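Local coordinates for protein TetR-family transcriptional regulator (Streptomyces coelicolor, PDB 2G7L) that probably binds operator DNA through an N-terminal helix-turn-helix domain and regulates transcription as a two-chain TetR-family regulator, at residues L19-R22 with W23-T27; M42-L45 with A46-L49; P192-A195 with S196-L200. One frame throughout, in Å; residues are numbered along the deposited sequence.

Interaction 1 of 3, residues L19-R22 with W23-T27; sequences LSRR and WIVDT
L19 lays its CD1 methyl against the six-membered part of the W23 indole, CD1 to CE3 4.0 Å, while its own CA sits at the ring's edge, near the ring plane. The two side chains cross at about a right angle. The same L19 CD1 also touches I24 CG1, 3.9 Å away, so one methyl bridges two residues of the first helical turn. S20 caps the helix, which begins at R21. Held at chi1 60° between the backbone N and the carbonyl carbon, S20 OG accepts from W23 N at 3.2 Å, an N-cap bond that satisfies an amide preceding the regular series. That series then begins with I24 N to S20 O, V25 N to R21 O and D26 N to R22 O. On the outer surface the R22 chain bends at chi3 (57°), folding the guanidinium back over CB of W23, which lies on one of its faces. The same bend brings R22 NH1 to D26 OD2 at 2.8 Å, a salt bridge one turn apart. It is not an ideal one: OD2 is met on its anti side, and the guanidinium and carboxylate planes stand 56° apart. Further along, T27 OG1 and T27 N approach W23 O from opposite faces of its carbonyl plane, at 2.7 Å for OG1. The inner side belongs to I24, which packs on L45 and L56, while V25 touches A69 of helix 63-74. This is an N-capped helix start, here of helix 21-35, probably the first of the DNA-binding domain, as in TetR relatives.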
ATOM      1  N   LEU A  19      17.635  27.152  13.381  1.00 69.78           N
ATOM      2  CA  LEU A  19      17.124  26.023  12.626  1.00 67.12           C
ATOM      3  C   LEU A  19      15.718  25.768  13.129  1.00 65.77           C
ATOM      4  O   LEU A  19      15.499  25.757  14.344  1.00 65.93           O
ATOM      5  CB  LEU A  19      17.994  24.803  12.901  1.00 66.62           C
ATOM      6  CG  LEU A  19      18.196  23.667  11.895  1.00 66.17           C
ATOM      7  CD1 LEU A  19      18.219  24.078  10.387  1.00 63.56           C
ATOM      8  CD2 LEU A  19      19.455  22.908  12.271  1.00 66.59           C
ATOM      9  N   SER A  20      14.758  25.577  12.224  1.00 62.56           N
ATOM     10  CA  SER A  20      13.412  25.151  12.650  1.00 60.14           C
ATOM     11  C   SER A  20      12.905  24.020  11.770  1.00 58.45           C
ATOM     12  O   SER A  20      13.439  23.797  10.675  1.00 58.84           O
ATOM     13  CB  SER A  20      12.427  26.324  12.639  1.00 59.23           C
ATOM     14  OG  SER A  20      12.310  26.871  11.330  1.00 60.19           O
ATOM     15  N   ARG A  21      11.854  23.333  12.233  1.00 56.68           N
ATOM     16  CA  ARG A  21      11.178  22.347  11.420  1.00 54.44           C
ATOM     17  C   ARG A  21      10.642  23.012  10.141  1.00 53.11           C
ATOM     18  O   ARG A  21      10.848  22.485   9.041  1.00 50.94           O
ATOM     19  CB  ARG A  21      10.060  21.659  12.202  1.00 54.66           C
ATOM     20  CG  ARG A  21       9.449  20.490  11.392  1.00 56.50           C
ATOM     21  CD  ARG A  21       8.541  19.568  12.156  1.00 56.19           C
ATOM     22  NE  ARG A  21       7.724  18.791  11.211  1.00 59.53           N
ATOM     23  CZ  ARG A  21       7.942  17.516  10.886  1.00 61.10           C
ATOM     24  NH1 ARG A  21       7.155  16.888  10.013  1.00 63.29           N
ATOM     25  NH2 ARG A  21       8.927  16.858  11.443  1.00 65.25           N
ATOM     26  N   ARG A  22       9.968  24.165  10.275  1.00 51.67           N
ATOM     27  CA  ARG A  22       9.388  24.816   9.109  1.00 50.66           C
ATOM     28  C   ARG A  22      10.461  25.084   8.042  1.00 49.93           C
ATOM     29  O   ARG A  22      10.237  24.872   6.858  1.00 50.26           O
ATOM     30  CB  ARG A  22       8.712  26.129   9.495  1.00 51.41           C
ATOM     31  CG  ARG A  22       8.175  26.899   8.238  1.00 51.80           C
ATOM     32  CD  ARG A  22       8.040  28.424   8.424  1.00 51.83           C
ATOM     33  NE  ARG A  22       9.297  29.034   8.819  1.00 52.80           N
ATOM     34  CZ  ARG A  22      10.277  29.346   7.974  1.00 51.48           C
ATOM     35  NH1 ARG A  22      10.168  29.110   6.659  1.00 48.42           N
ATOM     36  NH2 ARG A  22      11.378  29.882   8.466  1.00 54.59           N
ATOM     37  N   TRP A  23      11.611  25.613   8.458  1.00 49.34           N
ATOM     38  CA  TRP A  23      12.656  26.001   7.505  1.00 49.91           C
ATOM     39  C   TRP A  23      13.226  24.794   6.774  1.00 47.61           C
ATOM     40  O   TRP A  23      13.411  24.803   5.550  1.00 44.56           O
ATOM     41  CB  TRP A  23      13.768  26.793   8.215  1.00 51.20           C
ATOM     42  CG  TRP A  23      14.929  27.288   7.329  1.00 53.92           C
ATOM     43  CD1 TRP A  23      14.939  27.519   5.955  1.00 55.46           C
ATOM     44  CD2 TRP A  23      16.234  27.624   7.792  1.00 54.57           C
ATOM     45  NE1 TRP A  23      16.181  27.962   5.556  1.00 53.47           N
ATOM     46  CE2 TRP A  23      16.992  28.027   6.669  1.00 56.00           C
ATOM     47  CE3 TRP A  23      16.842  27.621   9.065  1.00 56.62           C
ATOM     48  CZ2 TRP A  23      18.335  28.454   6.787  1.00 54.92           C
ATOM     49  CZ3 TRP A  23      18.177  28.060   9.176  1.00 55.22           C
ATOM     50  CH2 TRP A  23      18.895  28.459   8.037  1.00 54.51           C
ATOM     51  N   ILE A  24      13.501  23.755   7.547  1.00 47.93           N
ATOM     52  CA  ILE A  24      14.001  22.459   7.013  1.00 47.65           C
ATOM     53  C   ILE A  24      13.088  21.898   5.955  1.00 47.05           C
ATOM     54  O   ILE A  24      13.541  21.464   4.851  1.00 46.96           O
ATOM     55  CB  ILE A  24      14.165  21.458   8.169  1.00 48.91           C
ATOM     56  CG1 ILE A  24      15.293  21.935   9.083  1.00 48.96           C
ATOM     57  CG2 ILE A  24      14.368  19.986   7.637  1.00 51.15           C
ATOM     58  CD1 ILE A  24      15.270  21.321  10.493  1.00 51.90           C
ATOM     59  N   VAL A  25      11.777  21.926   6.232  1.00 47.18           N
ATOM     60  CA  VAL A  25      10.844  21.322   5.261  1.00 46.90           C
ATOM     61  C   VAL A  25      10.619  22.198   4.064  1.00 47.63           C
ATOM     62  O   VAL A  25      10.509  21.700   2.931  1.00 47.76           O
ATOM     63  CB  VAL A  25       9.556  20.505   5.891  1.00 48.34           C
ATOM     64  CG1 VAL A  25       9.458  20.529   7.395  1.00 45.50           C
ATOM     65  CG2 VAL A  25       8.230  20.744   5.177  1.00 46.65           C
ATOM     66  N   ASP A  26      10.639  23.524   4.275  1.00 48.87           N
ATOM     67  CA  ASP A  26      10.457  24.474   3.142  1.00 49.72           C
ATOM     68  C   ASP A  26      11.622  24.282   2.185  1.00 48.55           C
ATOM     69  O   ASP A  26      11.444  24.384   0.977  1.00 47.26           O
ATOM     70  CB  ASP A  26      10.333  25.980   3.596  1.00 50.09           C
ATOM     71  CG  ASP A  26       8.978  26.305   4.350  1.00 55.89           C
ATOM     72  OD1 ASP A  26       8.059  25.406   4.393  1.00 54.66           O
ATOM     73  OD2 ASP A  26       8.811  27.475   4.852  1.00 54.24           O
ATOM     74  N   THR A  27      12.811  24.032   2.747  1.00 48.90           N
ATOM     75  CA  THR A  27      14.037  23.737   1.976  1.00 49.08           C
ATOM     76  C   THR A  27      13.940  22.397   1.204  1.00 49.27           C
ATOM     77  O   THR A  27      14.264  22.329   0.001  1.00 48.72           O
ATOM     78  CB  THR A  27      15.275  23.707   2.918  1.00 49.86           C
ATOM     79  OG1 THR A  27      15.357  24.947   3.617  1.00 52.28           O
ATOM     80  CG2 THR A  27      16.558  23.555   2.146  1.00 50.00           C
TER

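Interaction 2 of 3, residues M42-L45 with A46-L49; sequences MRRL and AQEL
Charge pairing centres on R44 and E48, whose side chains run side by side and point the same way. R44 NH2 meets E48 OE1 at 3.4 Å, a weak hydrogen bond within a salt bridge, although the N-H points well at the oxygen (165°) and OE1 lies in the guanidinium plane. E35 of the preceding helix holds the same NH2 more strongly, so the arginine probably ties two helices together. NE of R44 is buried here without a polar partner. Among the flat groups, Q47 NE2 touches R44 CD at 3.7 Å; the amide and guanidinium planes are 3° apart, but the groups meet obliquely and do not form a stack. A bend at chi2 (59°) turns the R44 chain along the helix toward both partners. Backbone bonds run from A46 N to M42 O at 2.8 Å and on through Q47 N to R43 O and E48 N to R44 O, ending with L49 N to L45 O. Apolar groups face inward: selenomethionine M42, L45 and L49 all pack on L56, and A46 rests on P53. This short helix 42-48, followed after a short turn by helix 53-56, matches the first helix of a helix-turn-helix motif.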
HETATM    1  N   MSE A  42      18.960  13.619   3.900  1.00 66.15           N
HETATM    2  CA  MSE A  42      19.284  14.372   5.102  1.00 67.07           C
HETATM    3  C   MSE A  42      20.645  15.076   4.957  1.00 67.07           C
HETATM    4  O   MSE A  42      20.816  16.209   5.412  1.00 66.02           O
HETATM    5  CB  MSE A  42      19.248  13.469   6.357  1.00 67.59           C
HETATM    6  CG  MSE A  42      17.805  13.061   6.792  1.00 72.17           C
HETATM    7 SE   MSE A  42      16.743  14.606   7.427  0.80 78.35          SE
HETATM    8  CE  MSE A  42      17.303  14.643   9.171  1.00 79.13           C
ATOM      9  N   ARG A  43      21.594  14.386   4.316  1.00 67.17           N
ATOM     10  CA  ARG A  43      22.942  14.909   4.041  1.00 67.35           C
ATOM     11  C   ARG A  43      22.897  16.071   3.016  1.00 65.49           C
ATOM     12  O   ARG A  43      23.442  17.101   3.280  1.00 65.24           O
ATOM     13  CB  ARG A  43      23.877  13.769   3.605  1.00 68.49           C
ATOM     14  CG  ARG A  43      25.292  14.205   3.142  1.00 73.63           C
ATOM     15  CD  ARG A  43      25.688  13.534   1.764  1.00 81.33           C
ATOM     16  NE  ARG A  43      24.504  13.201   0.946  1.00 85.51           N
ATOM     17  CZ  ARG A  43      24.437  13.273  -0.386  1.00 86.67           C
ATOM     18  NH1 ARG A  43      25.493  13.687  -1.092  1.00 87.57           N
ATOM     19  NH2 ARG A  43      23.299  12.956  -1.007  1.00 84.06           N
ATOM     20  N   ARG A  44      22.213  15.921   1.882  1.00 64.93           N
ATOM     21  CA  ARG A  44      22.008  17.057   0.974  1.00 64.12           C
ATOM     22  C   ARG A  44      21.256  18.235   1.619  1.00 64.18           C
ATOM     23  O   ARG A  44      21.397  19.378   1.206  1.00 64.65           O
ATOM     24  CB  ARG A  44      21.304  16.638  -0.308  1.00 64.33           C
ATOM     25  CG  ARG A  44      21.046  17.770  -1.271  1.00 63.01           C
ATOM     26  CD  ARG A  44      22.376  18.467  -1.692  1.00 64.82           C
ATOM     27  NE  ARG A  44      22.057  19.775  -2.220  1.00 66.36           N
ATOM     28  CZ  ARG A  44      21.657  20.005  -3.473  1.00 68.90           C
ATOM     29  NH1 ARG A  44      21.567  19.002  -4.364  1.00 68.39           N
ATOM     30  NH2 ARG A  44      21.352  21.246  -3.833  1.00 66.98           N
ATOM     31  N   LEU A  45      20.464  17.960   2.637  1.00 63.23           N
ATOM     32  CA  LEU A  45      19.677  19.018   3.285  1.00 62.94           C
ATOM     33  C   LEU A  45      20.516  19.743   4.321  1.00 62.25           C
ATOM     34  O   LEU A  45      20.443  20.952   4.410  1.00 60.24           O
ATOM     35  CB  LEU A  45      18.413  18.421   3.929  1.00 63.08           C
ATOM     36  CG  LEU A  45      17.109  19.190   3.995  1.00 63.35           C
ATOM     37  CD1 LEU A  45      16.672  19.653   2.615  1.00 63.17           C
ATOM     38  CD2 LEU A  45      16.114  18.209   4.601  1.00 62.04           C
ATOM     39  N   ALA A  46      21.305  18.981   5.091  1.00 63.90           N
ATOM     40  CA  ALA A  46      22.295  19.512   6.052  1.00 65.91           C
ATOM     41  C   ALA A  46      23.296  20.437   5.339  1.00 67.02           C
ATOM     42  O   ALA A  46      23.621  21.537   5.812  1.00 68.30           O
ATOM     43  CB  ALA A  46      23.009  18.358   6.740  1.00 65.77           C
ATOM     44  N   GLN A  47      23.732  20.007   4.169  1.00 68.32           N
ATOM     45  CA  GLN A  47      24.617  20.798   3.344  1.00 70.04           C
ATOM     46  C   GLN A  47      23.893  22.050   2.919  1.00 70.09           C
ATOM     47  O   GLN A  47      24.442  23.129   2.975  1.00 70.34           O
ATOM     48  CB  GLN A  47      25.037  20.000   2.112  1.00 70.78           C
ATOM     49  CG  GLN A  47      26.067  20.680   1.204  1.00 75.09           C
ATOM     50  CD  GLN A  47      25.710  20.554  -0.282  1.00 79.74           C
ATOM     51  OE1 GLN A  47      25.312  21.548  -0.919  1.00 81.63           O
ATOM     52  NE2 GLN A  47      25.823  19.325  -0.839  1.00 79.23           N
ATOM     53  N   GLU A  48      22.646  21.917   2.495  1.00 70.45           N
ATOM     54  CA  GLU A  48      21.905  23.069   2.016  1.00 70.91           C
ATOM     55  C   GLU A  48      21.650  24.098   3.133  1.00 71.03           C
ATOM     56  O   GLU A  48      21.523  25.295   2.882  1.00 70.99           O
ATOM     57  CB  GLU A  48      20.601  22.616   1.368  1.00 71.03           C
ATOM     58  CG  GLU A  48      19.928  23.678   0.542  1.00 73.72           C
ATOM     59  CD  GLU A  48      20.660  23.994  -0.764  1.00 76.97           C
ATOM     60  OE1 GLU A  48      21.666  23.331  -1.109  1.00 76.64           O
ATOM     61  OE2 GLU A  48      20.195  24.918  -1.466  1.00 79.63           O
ATOM     62  N   LEU A  49      21.604  23.643   4.375  1.00 71.75           N
ATOM     63  CA  LEU A  49      21.359  24.550   5.484  1.00 72.62           C
ATOM     64  C   LEU A  49      22.641  24.959   6.249  1.00 74.13           C
ATOM     65  O   LEU A  49      22.550  25.556   7.334  1.00 74.06           O
ATOM     66  CB  LEU A  49      20.327  23.937   6.433  1.00 71.45           C
ATOM     67  CG  LEU A  49      18.966  23.689   5.766  1.00 70.80           C
ATOM     68  CD1 LEU A  49      18.079  22.759   6.592  1.00 68.95           C
ATOM     69  CD2 LEU A  49      18.284  24.995   5.535  1.00 68.98           C
TER

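Interaction 3 of 3, residues P192-A195 with S196-L200; sequences PAIA and SHMPL
H197 turns its imidazole back onto the preceding turn, toward A193. With CG beside the backbone N (chi1 -67°) and the ring swung to chi2 97°, H197 ND1 donates to A193 O at 2.8 Å with an N-H...O angle of 160°. The acceptor lies near the ring plane, so the imidazole meets it edge-on; the donation implies a hydrogen on ND1. H197 N bonds weakly to the same A193 O and also donates to I194 O at 3.1 Å, from above the carbonyl plane. S196 places its hydroxyl over one face of the neighbouring imidazole, with S196 OG 3.7 Å above the plane of the H197 ring and offset toward its rim. These contacts lie on the short helix that starts at P192 in the C-terminal, TetR_C-type domain. There S196 N reaches P192 O in the i to i-4 pattern, and M198 N donates to A195 O, three residues back. The side chain of selenomethionine M198 is bent at both chi2 and chi3. Its first part runs alongside I194, with M198 CG 4.0 Å from I194 CG2, before the selenium end leads away from the helix. I194 also packs on L183 of the same chain and L132 of the second subunit. E129 of the second subunit takes the amide hydrogens of A193 and I194, one on each carboxylate oxygen.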
ATOM      1  N   PRO A 192      -7.662 -22.835 -13.882  1.00 59.07           N
ATOM      2  CA  PRO A 192      -8.962 -22.565 -14.492  1.00 57.84           C
ATOM      3  C   PRO A 192      -9.664 -21.299 -13.878  1.00 56.33           C
ATOM      4  O   PRO A 192     -10.305 -20.549 -14.594  1.00 54.88           O
ATOM      5  CB  PRO A 192      -9.744 -23.844 -14.190  1.00 57.77           C
ATOM      6  CG  PRO A 192      -9.139 -24.313 -12.860  1.00 57.72           C
ATOM      7  CD  PRO A 192      -7.689 -24.061 -13.056  1.00 58.77           C
ATOM      8  N   ALA A 193      -9.497 -21.063 -12.584  1.00 55.83           N
ATOM      9  CA  ALA A 193     -10.096 -19.857 -11.949  1.00 55.36           C
ATOM     10  C   ALA A 193      -9.498 -18.621 -12.609  1.00 54.61           C
ATOM     11  O   ALA A 193     -10.246 -17.722 -12.972  1.00 55.66           O
ATOM     12  CB  ALA A 193      -9.900 -19.854 -10.431  1.00 53.79           C
ATOM     13  N   ILE A 194      -8.186 -18.605 -12.876  1.00 53.94           N
ATOM     14  CA  ILE A 194      -7.575 -17.458 -13.606  1.00 52.88           C
ATOM     15  C   ILE A 194      -8.145 -17.305 -15.004  1.00 54.24           C
ATOM     16  O   ILE A 194      -8.541 -16.201 -15.410  1.00 54.31           O
ATOM     17  CB  ILE A 194      -6.049 -17.493 -13.626  1.00 52.80           C
ATOM     18  CG1 ILE A 194      -5.504 -17.346 -12.185  1.00 51.05           C
ATOM     19  CG2 ILE A 194      -5.510 -16.377 -14.527  1.00 51.83           C
ATOM     20  CD1 ILE A 194      -3.957 -17.677 -11.974  1.00 51.65           C
ATOM     21  N   ALA A 195      -8.235 -18.401 -15.745  1.00 54.10           N
ATOM     22  CA  ALA A 195      -8.742 -18.289 -17.107  1.00 55.56           C
ATOM     23  C   ALA A 195     -10.172 -17.789 -17.094  1.00 55.74           C
ATOM     24  O   ALA A 195     -10.548 -16.935 -17.910  1.00 55.81           O
ATOM     25  CB  ALA A 195      -8.657 -19.675 -17.871  1.00 54.89           C
ATOM     26  N   SER A 196     -10.963 -18.371 -16.197  1.00 55.97           N
ATOM     27  CA  SER A 196     -12.367 -17.994 -15.973  1.00 57.73           C
ATOM     28  C   SER A 196     -12.574 -16.451 -15.792  1.00 57.11           C
ATOM     29  O   SER A 196     -13.582 -15.838 -16.238  1.00 57.59           O
ATOM     30  CB  SER A 196     -12.813 -18.787 -14.743  1.00 57.34           C
ATOM     31  OG  SER A 196     -14.150 -18.530 -14.413  1.00 64.38           O
ATOM     32  N   HIS A 197     -11.579 -15.812 -15.178  1.00 56.83           N
ATOM     33  CA  HIS A 197     -11.687 -14.388 -14.791  1.00 55.97           C
ATOM     34  C   HIS A 197     -10.892 -13.389 -15.643  1.00 56.77           C
ATOM     35  O   HIS A 197     -10.852 -12.201 -15.337  1.00 56.60           O
ATOM     36  CB  HIS A 197     -11.397 -14.253 -13.328  1.00 54.36           C
ATOM     37  CG  HIS A 197     -12.443 -14.904 -12.466  1.00 54.18           C
ATOM     38  ND1 HIS A 197     -12.299 -16.170 -11.942  1.00 50.67           N
ATOM     39  CD2 HIS A 197     -13.645 -14.456 -12.030  1.00 52.47           C
ATOM     40  CE1 HIS A 197     -13.352 -16.470 -11.205  1.00 53.20           C
ATOM     41  NE2 HIS A 197     -14.187 -15.444 -11.243  1.00 54.19           N
HETATM   42  N   MSE A 198     -10.308 -13.892 -16.732  1.00 56.35           N
HETATM   43  CA  MSE A 198      -9.618 -13.103 -17.723  1.00 57.45           C
HETATM   44  C   MSE A 198     -10.613 -12.817 -18.823  1.00 57.47           C
HETATM   45  O   MSE A 198     -11.345 -13.717 -19.216  1.00 58.19           O
HETATM   46  CB  MSE A 198      -8.437 -13.906 -18.305  1.00 58.43           C
HETATM   47  CG  MSE A 198      -7.263 -14.065 -17.339  1.00 56.87           C
HETATM   48 SE   MSE A 198      -6.405 -12.370 -16.968  0.80 59.79          SE
HETATM   49  CE  MSE A 198      -6.251 -11.832 -18.829  1.00 60.24           C
ATOM     50  N   PRO A 199     -10.625 -11.584 -19.377  1.00 57.10           N
ATOM     51  CA  PRO A 199      -9.743 -10.428 -19.295  1.00 56.81           C
ATOM     52  C   PRO A 199      -9.903  -9.485 -18.084  1.00 56.38           C
ATOM     53  O   PRO A 199      -9.006  -8.663 -17.826  1.00 55.99           O
ATOM     54  CB  PRO A 199     -10.085  -9.648 -20.567  1.00 56.74           C
ATOM     55  CG  PRO A 199     -11.461 -10.026 -20.897  1.00 57.38           C
ATOM     56  CD  PRO A 199     -11.776 -11.327 -20.250  1.00 57.21           C
ATOM     57  N   LEU A 200     -11.003  -9.596 -17.344  1.00 55.96           N
ATOM     58  CA  LEU A 200     -11.291  -8.598 -16.295  1.00 55.95           C
ATOM     59  C   LEU A 200     -10.259  -8.590 -15.162  1.00 54.00           C
ATOM     60  O   LEU A 200     -10.060  -7.552 -14.519  1.00 54.81           O
ATOM     61  CB  LEU A 200     -12.722  -8.746 -15.711  1.00 56.31           C
ATOM     62  CG  LEU A 200     -13.875  -8.085 -16.466  1.00 60.55           C
ATOM     63  CD1 LEU A 200     -15.187  -8.317 -15.735  1.00 62.63           C
ATOM     64  CD2 LEU A 200     -13.661  -6.598 -16.680  1.00 63.26           C
TER

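Interactions 1 and 2 belong to one small unit, their centres 11 Å apart on the successive helices 21-35 and 42-48. They meet directly: W23 CE2 lies 3.5 Å from L49 CD2, and T27 CG2 is 3.7 Å from E48 CG. The capped start of the first helix thus packs against the end of the next, within the probable DNA-binding domain. Interaction 3 is remote, about 52 Å from interaction 1 and 51 Å from interaction 2 between centres, on the opposite side of the chain's centre and in the C-terminal, TetR_C-type part of the chain. It touches the second subunit, whereas neither of the other two contacts does.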